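Local coordinates for protein D-aminopeptidase (Burkholderia sp. LK4, PDB 5TZB) that probably cleaves N-terminal residues, including beta-amino acids, from peptides, as a beta-aminopeptidase of the Ntn-hydrolase kind, at residues T42-V47 / T263-A268; V178-V183 / I198-R203; T187-H192 / L217-Y222. All blocks are in the same frame, centred on the assembly; numbering follows the deposited sequence.

Interaction 1 of 3, residues T42-V47 / T263-A268; sequences TDVPGV and TIATDA
Val44 is where segment 42-47 first meets the end of strand 260-266, and its two methyl groups divide the work. With Val44 CG1 anti to the backbone N (chi1 178°), this methyl rests on the peptide that joins Thr266 to Asp267, 3.9 Å from Thr266 C. The other methyl, Val44 CG2, reaches back along the strand to Ala265, 3.4 Å from its O and 3.9 Å from its CB. The contact is largely methyl against backbone, Ala265 CB being the only side-chain carbon of 263-268 within 4 Å of Val44. Strand 260-266 belongs to a central sheet between strands 213-220 and 298-305; Ile264 and Thr266 turn to helix 272-289 on one face, while Ala265 meets the loop on the other, a layering consistent with the alpha-beta-beta-alpha sandwich of Ntn hydrolases. Pro45 follows at the exposed margin. Its CD is 4.2 Å from Asp267 OD2, the two side chains passing at a slant; the other carboxylate oxygen, OD1, is hydrogen-bonded to Thr213 N. Next comes Gly46, with a positive phi of 96°, at the third position of a type II beta turn closed by Val47 N on Val44 O, 3.1 Å away. On the strand's far side from the loop, Thr266 OG1 accepts from Ala268 N at 3.1 Å in an ST turn, and it is also hydrogen-bonded to Thr213 O.

Interaction 2 of 3, residues V178-V183 / I198-R203; sequences VAEGGV and IGTASR
Glu180 and Thr200 set their side chains nearly at a right angle, the acid running along the strand and Thr200 CG2 coming up to its carboxylate. CG of Glu180 sits beside its own backbone N (chi1 -62°) and the chain runs extended beyond it, which delivers the carboxylate to the strand backbone: OE2 takes Thr200 N at 2.9 Å through its anti lone pair, with an N-H...O angle of 148°. Thr200 CG2 presses on the same oxygen at 3.4 Å, and Val178 CB adds a looser contact at 4.1 Å to that methyl. Arg22 salt-bridges OE2 as well, so the anion is probably well stabilised, whereas Thr200 OG1 is engaged by Ala216 O and Ile41 N. The carboxylate thus takes a strand N-H beyond the single backbone bridge, where Ala179 O is turned to His51 instead. Segment 178-183 forms that antiparallel bridge with strand 197-204, on the side away from strand 213-220, at the hydrogen-bonded pair Gly181 and Ile198. Gly181 N meets Ile198 O at 2.7 Å and almost straight (175°), in the carbonyl plane; Ile198 N returns the bond to Gly181 O at 2.8 Å. The loop then leaves through an inverse gamma turn centred on Gly182, whose closing donor, Val183 N, approaches Gly181 O from the face opposite to Ile198 N. Beyond the turn Val183 and Ile198 are also crossed at about a right angle, Val183 CG2 lying 4.0 Å from Ile198 CG1. That same CG1 packs closely on Val183 O, at 3.3 Å, while Ile198 CG2 touches Ala179 O at 3.6 Å, this second carbonyl oxygen lying about a right angle round from the first as seen from Ile198 CB.

Interaction 3 of 3, residues T187-H192 / L217-Y222; sequences TGMICH and LVQANY
Asn221 OD1 accepts from Ile190 N at 2.7 Å, practically straight (177°) and in the plane of the amide. The side chain swings out with CG anti to its backbone N (chi1 -168°), and its ND2 is bonded in turn to Tyr149 O, which together fix the rotation of the amide. Met189 lies across it, SD 3.4 Å from Asn221 CG, and bends so that CE ends 3.9 Å from Gln219 NE2, an amide nitrogen held by Thr148 OG1 and Thr114 O. Main-chain pairing appears further on, where Tyr222 O accepts from His192 N at 2.8 Å and is also approached by Cys191 CA at 3.4 Å in a CA-H...O contact. Here the short strand 190-191 crosses the end of strand 213-220, one of the central strands of the fold. Cys191 SG then leans obliquely on the Tyr222 ring, 3.6 Å from CE2, and touches Ala220 too. The His192 and Tyr222 rings meet obliquely, planes at 75°, and Tyr222 O lies over one face of the imidazole, toward its rim. A weak hydrogen bond of 2.9 Å joins His192 NE2 to Tyr222 OH, while ND1 is bonded to Val224 O. Tyr222 itself packs on helix 272-289. One buried N-H is therefore met by a side-chain amide and the other by a peptide carbonyl, so the join depends partly on the Asn221 amide, which is bonded at both ends.

All three contacts converge on the same central sheet, through three consecutive neighbours: strands 197-204, 213-220 and 260-266. Interactions 2 and 3 adjoin where Gly199 O accepts from Val218 N, and interaction 1 joins interaction 3 through Thr263 O and Leu217 N. Interaction 1 also meets interaction 2, through a hydrogen bond between Asp43 OD2 and Ser202 OG and by Thr42 packed on Val178. Interactions 1 and 3 are buried, on opposite sides of the chain's centre; interaction 2 is only partly so. Their chemistry differs with their place: methyl-to-backbone packing in the first, a beta bridge with a charged carboxylate in the second, and amide, sulfur and ring contacts in the third.

Interaction 1 of 3, residues T42-V47 / T263-A268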
ATOM      1  N   THR C  42      -5.239  28.830  -5.202  1.00 21.67           N
ATOM      2  CA  THR C  42      -4.328  29.844  -5.727  1.00 22.20           C
ATOM      3  C   THR C  42      -3.706  30.729  -4.634  1.00 21.50           C
ATOM      4  O   THR C  42      -2.814  31.532  -4.910  1.00 20.42           O
ATOM      5  CB  THR C  42      -5.048  30.715  -6.768  1.00 22.83           C
ATOM      6  OG1 THR C  42      -6.289  31.190  -6.234  1.00 23.34           O
ATOM      7  CG2 THR C  42      -5.343  29.883  -8.005  1.00 23.26           C
ATOM      8  N   ASP C  43      -4.154  30.563  -3.393  1.00 22.15           N
ATOM      9  CA  ASP C  43      -3.510  31.221  -2.256  1.00 22.02           C
ATOM     10  C   ASP C  43      -2.122  30.623  -1.991  1.00 22.11           C
ATOM     11  O   ASP C  43      -1.270  31.266  -1.383  1.00 21.85           O
ATOM     12  CB  ASP C  43      -4.379  31.108  -1.008  1.00 21.53           C
ATOM     13  CG  ASP C  43      -5.545  32.085  -1.019  1.00 23.82           C
ATOM     14  OD1 ASP C  43      -5.386  33.210  -1.543  1.00 25.05           O
ATOM     15  OD2 ASP C  43      -6.631  31.725  -0.524  1.00 23.73           O
ATOM     16  N   VAL C  44      -1.885  29.400  -2.469  1.00 22.18           N
ATOM     17  CA  VAL C  44      -0.537  28.845  -2.492  1.00 21.45           C
ATOM     18  C   VAL C  44       0.193  29.546  -3.631  1.00 21.95           C
ATOM     19  O   VAL C  44      -0.144  29.349  -4.795  1.00 22.33           O
ATOM     20  CB  VAL C  44      -0.541  27.309  -2.694  1.00 20.74           C
ATOM     21  CG1 VAL C  44       0.887  26.739  -2.756  1.00 20.18           C
ATOM     22  CG2 VAL C  44      -1.341  26.629  -1.581  1.00 20.98           C
ATOM     23  N   PRO C  45       1.199  30.372  -3.298  1.00 23.08           N
ATOM     24  CA  PRO C  45       1.821  31.235  -4.312  1.00 22.24           C
ATOM     25  C   PRO C  45       2.345  30.463  -5.526  1.00 21.33           C
ATOM     26  O   PRO C  45       3.003  29.432  -5.371  1.00 20.24           O
ATOM     27  CB  PRO C  45       2.974  31.901  -3.545  1.00 22.81           C
ATOM     28  CG  PRO C  45       2.542  31.865  -2.111  1.00 22.87           C
ATOM     29  CD  PRO C  45       1.821  30.545  -1.973  1.00 22.69           C
ATOM     30  N   GLY C  46       2.041  30.956  -6.725  1.00 22.19           N
ATOM     31  CA  GLY C  46       2.545  30.337  -7.937  1.00 22.16           C
ATOM     32  C   GLY C  46       1.558  29.371  -8.563  1.00 22.78           C
ATOM     33  O   GLY C  46       1.626  29.093  -9.769  1.00 24.17           O
ATOM     34  N   VAL C  47       0.653  28.841  -7.745  1.00 20.74           N
ATOM     35  CA  VAL C  47      -0.340  27.891  -8.230  1.00 19.52           C
ATOM     36  C   VAL C  47      -1.382  28.601  -9.103  1.00 19.93           C
ATOM     37  O   VAL C  47      -1.939  29.647  -8.737  1.00 20.19           O
ATOM     38  CB  VAL C  47      -1.006  27.143  -7.043  1.00 18.22           C
ATOM     39  CG1 VAL C  47      -2.127  26.228  -7.517  1.00 17.76           C
ATOM     40  CG2 VAL C  47       0.040  26.352  -6.274  1.00 17.10           C
ATOM     41  N   THR C 263      -7.366  17.898  -5.140  1.00 18.61           N
ATOM     42  CA  THR C 263      -5.964  18.282  -5.102  1.00 17.83           C
ATOM     43  C   THR C 263      -5.763  19.207  -3.918  1.00 18.04           C
ATOM     44  O   THR C 263      -6.493  20.180  -3.762  1.00 18.71           O
ATOM     45  CB  THR C 263      -5.467  18.984  -6.392  1.00 19.86           C
ATOM     46  OG1 THR C 263      -5.568  18.094  -7.509  1.00 20.28           O
ATOM     47  CG2 THR C 263      -3.997  19.379  -6.241  1.00 18.99           C
ATOM     48  N   ILE C 264      -4.807  18.854  -3.066  1.00 17.41           N
ATOM     49  CA  ILE C 264      -4.378  19.690  -1.955  1.00 17.32           C
ATOM     50  C   ILE C 264      -3.025  20.306  -2.292  1.00 17.19           C
ATOM     51  O   ILE C 264      -2.114  19.593  -2.713  1.00 15.75           O
ATOM     52  CB  ILE C 264      -4.255  18.869  -0.662  1.00 16.10           C
ATOM     53  CG1 ILE C 264      -5.645  18.396  -0.204  1.00 16.39           C
ATOM     54  CG2 ILE C 264      -3.567  19.689   0.442  1.00 15.76           C
ATOM     55  CD1 ILE C 264      -5.586  17.261   0.851  1.00 13.69           C
ATOM     56  N   ALA C 265      -2.880  21.619  -2.119  1.00 16.60           N
ATOM     57  CA  ALA C 265      -1.564  22.243  -2.311  1.00 15.34           C
ATOM     58  C   ALA C 265      -1.116  22.969  -1.047  1.00 15.82           C
ATOM     59  O   ALA C 265      -1.937  23.511  -0.284  1.00 15.27           O
ATOM     60  CB  ALA C 265      -1.584  23.207  -3.494  1.00 15.10           C
ATOM     61  N   THR C 266       0.194  23.011  -0.835  1.00 16.13           N
ATOM     62  CA  THR C 266       0.729  23.771   0.290  1.00 17.12           C
ATOM     63  C   THR C 266       2.110  24.291  -0.021  1.00 18.01           C
ATOM     64  O   THR C 266       2.863  23.649  -0.761  1.00 17.01           O
ATOM     65  CB  THR C 266       0.804  22.934   1.586  1.00 16.20           C
ATOM     66  OG1 THR C 266       1.241  23.769   2.658  1.00 17.35           O
ATOM     67  CG2 THR C 266       1.785  21.769   1.445  1.00 14.16           C
ATOM     68  N   ASP C 267       2.460  25.440   0.562  1.00 18.36           N
ATOM     69  CA  ASP C 267       3.821  25.949   0.406  1.00 18.54           C
ATOM     70  C   ASP C 267       4.719  25.480   1.541  1.00 17.43           C
ATOM     71  O   ASP C 267       5.890  25.850   1.594  1.00 15.49           O
ATOM     72  CB  ASP C 267       3.847  27.480   0.334  1.00 19.66           C
ATOM     73  CG  ASP C 267       3.254  28.143   1.559  1.00 21.35           C
ATOM     74  OD1 ASP C 267       2.619  27.457   2.392  1.00 21.18           O
ATOM     75  OD2 ASP C 267       3.412  29.381   1.680  1.00 22.42           O
ATOM     76  N   ALA C 268       4.178  24.652   2.432  1.00 16.65           N
ATOM     77  CA  ALA C 268       5.006  23.991   3.435  1.00 16.81           C
ATOM     78  C   ALA C 268       6.027  23.063   2.753  1.00 16.60           C
ATOM     79  O   ALA C 268       5.732  22.470   1.723  1.00 17.77           O
ATOM     80  CB  ALA C 268       4.133  23.208   4.411  1.00 16.40           C
TER

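Interaction 2 of 3, residues V178-V183 / I198-R203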
ATOM      1  N   VAL C 178     -10.879  31.735  -8.405  1.00 25.52           N
ATOM      2  CA  VAL C 178     -11.144  30.573  -9.237  1.00 23.95           C
ATOM      3  C   VAL C 178     -12.653  30.354  -9.369  1.00 24.29           C
ATOM      4  O   VAL C 178     -13.347  30.262  -8.365  1.00 25.19           O
ATOM      5  CB  VAL C 178     -10.511  29.295  -8.631  1.00 22.34           C
ATOM      6  CG1 VAL C 178     -10.807  28.088  -9.513  1.00 22.48           C
ATOM      7  CG2 VAL C 178      -9.019  29.466  -8.423  1.00 21.10           C
ATOM      8  N   ALA C 179     -13.157  30.253 -10.594  1.00 23.84           N
ATOM      9  CA  ALA C 179     -14.581  30.026 -10.806  1.00 24.09           C
ATOM     10  C   ALA C 179     -15.006  28.652 -10.289  1.00 23.60           C
ATOM     11  O   ALA C 179     -14.271  27.669 -10.420  1.00 22.59           O
ATOM     12  CB  ALA C 179     -14.937  30.178 -12.290  1.00 24.40           C
ATOM     13  N   GLU C 180     -16.193  28.590  -9.695  1.00 23.60           N
ATOM     14  CA  GLU C 180     -16.674  27.353  -9.085  1.00 23.08           C
ATOM     15  C   GLU C 180     -17.985  26.852  -9.699  1.00 23.10           C
ATOM     16  O   GLU C 180     -18.580  27.503 -10.557  1.00 23.04           O
ATOM     17  CB  GLU C 180     -16.835  27.539  -7.569  1.00 22.28           C
ATOM     18  CG  GLU C 180     -15.533  27.873  -6.851  1.00 22.45           C
ATOM     19  CD  GLU C 180     -15.738  28.153  -5.371  1.00 23.32           C
ATOM     20  OE1 GLU C 180     -16.561  29.038  -5.018  1.00 23.46           O
ATOM     21  OE2 GLU C 180     -15.084  27.475  -4.555  1.00 23.20           O
ATOM     22  N   GLY C 181     -18.406  25.664  -9.281  1.00 23.20           N
ATOM     23  CA  GLY C 181     -19.663  25.099  -9.740  1.00 23.69           C
ATOM     24  C   GLY C 181     -19.527  24.358 -11.062  1.00 23.99           C
ATOM     25  O   GLY C 181     -18.522  23.671 -11.310  1.00 23.63           O
ATOM     26  N   GLY C 182     -20.517  24.544 -11.929  1.00 25.01           N
ATOM     27  CA  GLY C 182     -20.575  23.863 -13.213  1.00 26.03           C
ATOM     28  C   GLY C 182     -19.681  24.454 -14.286  1.00 26.84           C
ATOM     29  O   GLY C 182     -20.171  24.905 -15.321  1.00 28.44           O
ATOM     30  N   VAL C 183     -18.373  24.425 -14.044  1.00 25.12           N
ATOM     31  CA  VAL C 183     -17.386  24.945 -14.981  1.00 25.38           C
ATOM     32  C   VAL C 183     -16.251  23.960 -15.203  1.00 24.83           C
ATOM     33  O   VAL C 183     -16.010  23.085 -14.365  1.00 23.96           O
ATOM     34  CB  VAL C 183     -16.771  26.275 -14.482  1.00 25.80           C
ATOM     35  CG1 VAL C 183     -17.821  27.375 -14.423  1.00 27.06           C
ATOM     36  CG2 VAL C 183     -16.136  26.075 -13.123  1.00 24.86           C
ATOM     37  N   ILE C 198     -16.903  22.175  -9.537  1.00 20.85           N
ATOM     38  CA  ILE C 198     -15.651  22.706  -9.006  1.00 20.72           C
ATOM     39  C   ILE C 198     -15.855  23.475  -7.707  1.00 21.62           C
ATOM     40  O   ILE C 198     -16.758  24.308  -7.611  1.00 22.81           O
ATOM     41  CB  ILE C 198     -14.967  23.627 -10.047  1.00 20.43           C
ATOM     42  CG1 ILE C 198     -14.658  22.836 -11.318  1.00 21.45           C
ATOM     43  CG2 ILE C 198     -13.695  24.235  -9.489  1.00 19.41           C
ATOM     44  CD1 ILE C 198     -13.693  21.615 -11.095  1.00 25.14           C
ATOM     45  N   GLY C 199     -15.010  23.191  -6.716  1.00 20.85           N
ATOM     46  CA  GLY C 199     -15.001  23.936  -5.466  1.00 21.51           C
ATOM     47  C   GLY C 199     -13.574  24.145  -4.984  1.00 20.69           C
ATOM     48  O   GLY C 199     -12.690  23.329  -5.261  1.00 19.28           O
ATOM     49  N   THR C 200     -13.330  25.243  -4.276  1.00 21.15           N
ATOM     50  CA  THR C 200     -11.975  25.522  -3.802  1.00 20.45           C
ATOM     51  C   THR C 200     -11.988  26.300  -2.484  1.00 21.13           C
ATOM     52  O   THR C 200     -12.966  26.969  -2.162  1.00 22.31           O
ATOM     53  CB  THR C 200     -11.179  26.303  -4.870  1.00 19.69           C
ATOM     54  OG1 THR C 200      -9.800  26.353  -4.508  1.00 19.89           O
ATOM     55  CG2 THR C 200     -11.711  27.730  -5.018  1.00 20.04           C
ATOM     56  N   ALA C 201     -10.910  26.187  -1.718  1.00 19.59           N
ATOM     57  CA  ALA C 201     -10.776  26.893  -0.444  1.00 18.81           C
ATOM     58  C   ALA C 201      -9.329  26.821   0.033  1.00 18.73           C
ATOM     59  O   ALA C 201      -8.531  26.045  -0.496  1.00 16.72           O
ATOM     60  CB  ALA C 201     -11.707  26.305   0.624  1.00 19.27           C
ATOM     61  N   SER C 202      -9.000  27.635   1.030  1.00 18.76           N
ATOM     62  CA  SER C 202      -7.670  27.627   1.613  1.00 18.10           C
ATOM     63  C   SER C 202      -7.675  27.976   3.091  1.00 18.53           C
ATOM     64  O   SER C 202      -8.658  28.519   3.623  1.00 19.76           O
ATOM     65  CB  SER C 202      -6.758  28.600   0.863  1.00 17.82           C
ATOM     66  OG  SER C 202      -7.151  29.934   1.119  1.00 18.39           O
ATOM     67  N   ARG C 203      -6.560  27.668   3.744  1.00 17.79           N
ATOM     68  CA  ARG C 203      -6.332  28.033   5.137  1.00 18.51           C
ATOM     69  C   ARG C 203      -4.897  28.519   5.293  1.00 19.90           C
ATOM     70  O   ARG C 203      -3.970  27.967   4.678  1.00 19.17           O
ATOM     71  CB  ARG C 203      -6.581  26.839   6.060  1.00 18.59           C
ATOM     72  CG  ARG C 203      -8.018  26.365   6.124  1.00 19.45           C
ATOM     73  CD  ARG C 203      -8.908  27.341   6.868  1.00 20.92           C
ATOM     74  NE  ARG C 203     -10.266  26.826   7.063  1.00 22.76           N
ATOM     75  CZ  ARG C 203     -11.254  26.963   6.183  1.00 24.65           C
ATOM     76  NH1 ARG C 203     -11.041  27.601   5.037  1.00 25.18           N
ATOM     77  NH2 ARG C 203     -12.462  26.468   6.448  1.00 25.76           N
TER

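Interaction 3 of 3, residues T187-H192 / L217-Y222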
ATOM      1  N   THR C 187     -18.407  20.897 -15.058  1.00 19.73           N
ATOM      2  CA  THR C 187     -19.568  21.392 -15.791  1.00 23.17           C
ATOM      3  C   THR C 187     -20.810  20.503 -15.680  1.00 24.77           C
ATOM      4  O   THR C 187     -21.896  20.999 -15.380  1.00 26.15           O
ATOM      5  CB  THR C 187     -19.211  21.606 -17.278  1.00 21.06           C
ATOM      6  OG1 THR C 187     -18.194  22.617 -17.368  1.00 26.12           O
ATOM      7  CG2 THR C 187     -20.422  22.067 -18.068  1.00 22.00           C
ATOM      8  N   GLY C 188     -20.665  19.200 -15.891  1.00 23.88           N
ATOM      9  CA  GLY C 188     -21.831  18.337 -15.866  1.00 23.81           C
ATOM     10  C   GLY C 188     -21.995  17.489 -14.620  1.00 22.91           C
ATOM     11  O   GLY C 188     -22.732  16.500 -14.635  1.00 23.39           O
ATOM     12  N   MET C 189     -21.349  17.890 -13.527  1.00 21.66           N
ATOM     13  CA  MET C 189     -21.320  17.070 -12.323  1.00 20.56           C
ATOM     14  C   MET C 189     -22.476  17.330 -11.348  1.00 21.44           C
ATOM     15  O   MET C 189     -23.110  18.389 -11.348  1.00 22.19           O
ATOM     16  CB  MET C 189     -19.979  17.262 -11.608  1.00 21.07           C
ATOM     17  CG  MET C 189     -18.783  16.888 -12.485  1.00 19.97           C
ATOM     18  SD  MET C 189     -18.959  15.220 -13.170  1.00 24.49           S
ATOM     19  CE  MET C 189     -17.668  15.225 -14.417  1.00 24.83           C
ATOM     20  N   ILE C 190     -22.733  16.324 -10.526  1.00 21.74           N
ATOM     21  CA  ILE C 190     -23.858  16.294  -9.603  1.00 21.92           C
ATOM     22  C   ILE C 190     -23.370  15.853  -8.226  1.00 19.65           C
ATOM     23  O   ILE C 190     -22.674  14.847  -8.106  1.00 18.76           O
ATOM     24  CB  ILE C 190     -24.944  15.336 -10.117  1.00 21.91           C
ATOM     25  CG1 ILE C 190     -25.513  15.851 -11.444  1.00 23.75           C
ATOM     26  CG2 ILE C 190     -26.028  15.124  -9.073  1.00 19.40           C
ATOM     27  CD1 ILE C 190     -26.462  14.875 -12.141  1.00 23.05           C
ATOM     28  N   CYS C 191     -23.713  16.613  -7.193  1.00 19.55           N
ATOM     29  CA  CYS C 191     -23.230  16.335  -5.841  1.00 19.01           C
ATOM     30  C   CYS C 191     -24.376  16.368  -4.832  1.00 20.23           C
ATOM     31  O   CYS C 191     -25.165  17.313  -4.797  1.00 21.32           O
ATOM     32  CB  CYS C 191     -22.136  17.330  -5.453  1.00 18.00           C
ATOM     33  SG  CYS C 191     -21.422  17.070  -3.810  1.00 21.68           S
ATOM     34  N   HIS C 192     -24.479  15.312  -4.032  1.00 20.34           N
ATOM     35  CA  HIS C 192     -25.594  15.148  -3.103  1.00 21.53           C
ATOM     36  C   HIS C 192     -26.951  15.389  -3.777  1.00 22.76           C
ATOM     37  O   HIS C 192     -27.869  15.970  -3.189  1.00 22.96           O
ATOM     38  CB  HIS C 192     -25.409  16.055  -1.881  1.00 21.20           C
ATOM     39  CG  HIS C 192     -24.350  15.561  -0.941  1.00 20.60           C
ATOM     40  ND1 HIS C 192     -24.538  14.462  -0.128  1.00 20.19           N
ATOM     41  CD2 HIS C 192     -23.096  16.008  -0.684  1.00 20.02           C
ATOM     42  CE1 HIS C 192     -23.445  14.257   0.592  1.00 19.46           C
ATOM     43  NE2 HIS C 192     -22.559  15.185   0.278  1.00 19.35           N
ATOM     44  N   LEU C 217      -8.545  22.088  -4.257  1.00 17.55           N
ATOM     45  CA  LEU C 217      -9.449  22.249  -5.393  1.00 19.07           C
ATOM     46  C   LEU C 217     -10.142  20.907  -5.635  1.00 18.57           C
ATOM     47  O   LEU C 217      -9.481  19.887  -5.863  1.00 18.57           O
ATOM     48  CB  LEU C 217      -8.691  22.701  -6.650  1.00 20.75           C
ATOM     49  CG  LEU C 217      -9.532  23.006  -7.900  1.00 22.19           C
ATOM     50  CD1 LEU C 217     -10.192  24.347  -7.739  1.00 22.02           C
ATOM     51  CD2 LEU C 217      -8.682  22.980  -9.160  1.00 23.34           C
ATOM     52  N   VAL C 218     -11.466  20.884  -5.562  1.00 18.26           N
ATOM     53  CA  VAL C 218     -12.160  19.613  -5.737  1.00 18.02           C
ATOM     54  C   VAL C 218     -13.048  19.644  -6.970  1.00 18.79           C
ATOM     55  O   VAL C 218     -13.465  20.713  -7.440  1.00 18.10           O
ATOM     56  CB  VAL C 218     -13.023  19.251  -4.512  1.00 17.56           C
ATOM     57  CG1 VAL C 218     -12.186  19.321  -3.241  1.00 14.45           C
ATOM     58  CG2 VAL C 218     -14.243  20.177  -4.432  1.00 15.47           C
ATOM     59  N   GLN C 219     -13.295  18.455  -7.510  1.00 20.07           N
ATOM     60  CA  GLN C 219     -14.341  18.249  -8.499  1.00 20.54           C
ATOM     61  C   GLN C 219     -15.310  17.256  -7.866  1.00 20.79           C
ATOM     62  O   GLN C 219     -15.042  16.054  -7.821  1.00 20.46           O
ATOM     63  CB  GLN C 219     -13.767  17.740  -9.822  1.00 19.87           C
ATOM     64  CG  GLN C 219     -14.788  17.478 -10.908  1.00 19.57           C
ATOM     65  CD  GLN C 219     -14.131  17.280 -12.259  1.00 19.76           C
ATOM     66  OE1 GLN C 219     -13.533  18.210 -12.803  1.00 20.64           O
ATOM     67  NE2 GLN C 219     -14.230  16.067 -12.805  1.00 18.29           N
ATOM     68  N   ALA C 220     -16.405  17.790  -7.324  1.00 20.56           N
ATOM     69  CA  ALA C 220     -17.325  17.033  -6.479  1.00 20.25           C
ATOM     70  C   ALA C 220     -18.491  16.481  -7.289  1.00 20.35           C
ATOM     71  O   ALA C 220     -19.246  17.243  -7.908  1.00 19.86           O
ATOM     72  CB  ALA C 220     -17.841  17.908  -5.328  1.00 21.26           C
ATOM     73  N   ASN C 221     -18.624  15.158  -7.260  1.00 20.06           N
ATOM     74  CA  ASN C 221     -19.618  14.437  -8.044  1.00 20.22           C
ATOM     75  C   ASN C 221     -20.132  13.211  -7.295  1.00 19.64           C
ATOM     76  O   ASN C 221     -20.377  12.175  -7.897  1.00 18.96           O
ATOM     77  CB  ASN C 221     -19.000  14.012  -9.381  1.00 19.78           C
ATOM     78  CG  ASN C 221     -20.028  13.522 -10.384  1.00 20.34           C
ATOM     79  OD1 ASN C 221     -21.017  14.194 -10.658  1.00 20.52           O
ATOM     80  ND2 ASN C 221     -19.793  12.327 -10.936  1.00 20.19           N
ATOM     81  N   TYR C 222     -20.280  13.326  -5.978  1.00 19.43           N
ATOM     82  CA  TYR C 222     -20.574  12.166  -5.136  1.00 19.07           C
ATOM     83  C   TYR C 222     -21.819  12.417  -4.278  1.00 20.19           C
ATOM     84  O   TYR C 222     -22.266  13.551  -4.137  1.00 20.73           O
ATOM     85  CB  TYR C 222     -19.383  11.860  -4.208  1.00 18.48           C
ATOM     86  CG  TYR C 222     -19.409  12.823  -3.044  1.00 17.51           C
ATOM     87  CD1 TYR C 222     -20.005  12.470  -1.837  1.00 15.27           C
ATOM     88  CD2 TYR C 222     -18.904  14.110  -3.177  1.00 16.73           C
ATOM     89  CE1 TYR C 222     -20.105  13.379  -0.794  1.00 16.33           C
ATOM     90  CE2 TYR C 222     -18.990  15.031  -2.133  1.00 16.54           C
ATOM     91  CZ  TYR C 222     -19.592  14.651  -0.940  1.00 16.62           C
ATOM     92  OH  TYR C 222     -19.691  15.541   0.112  1.00 16.66           O
TER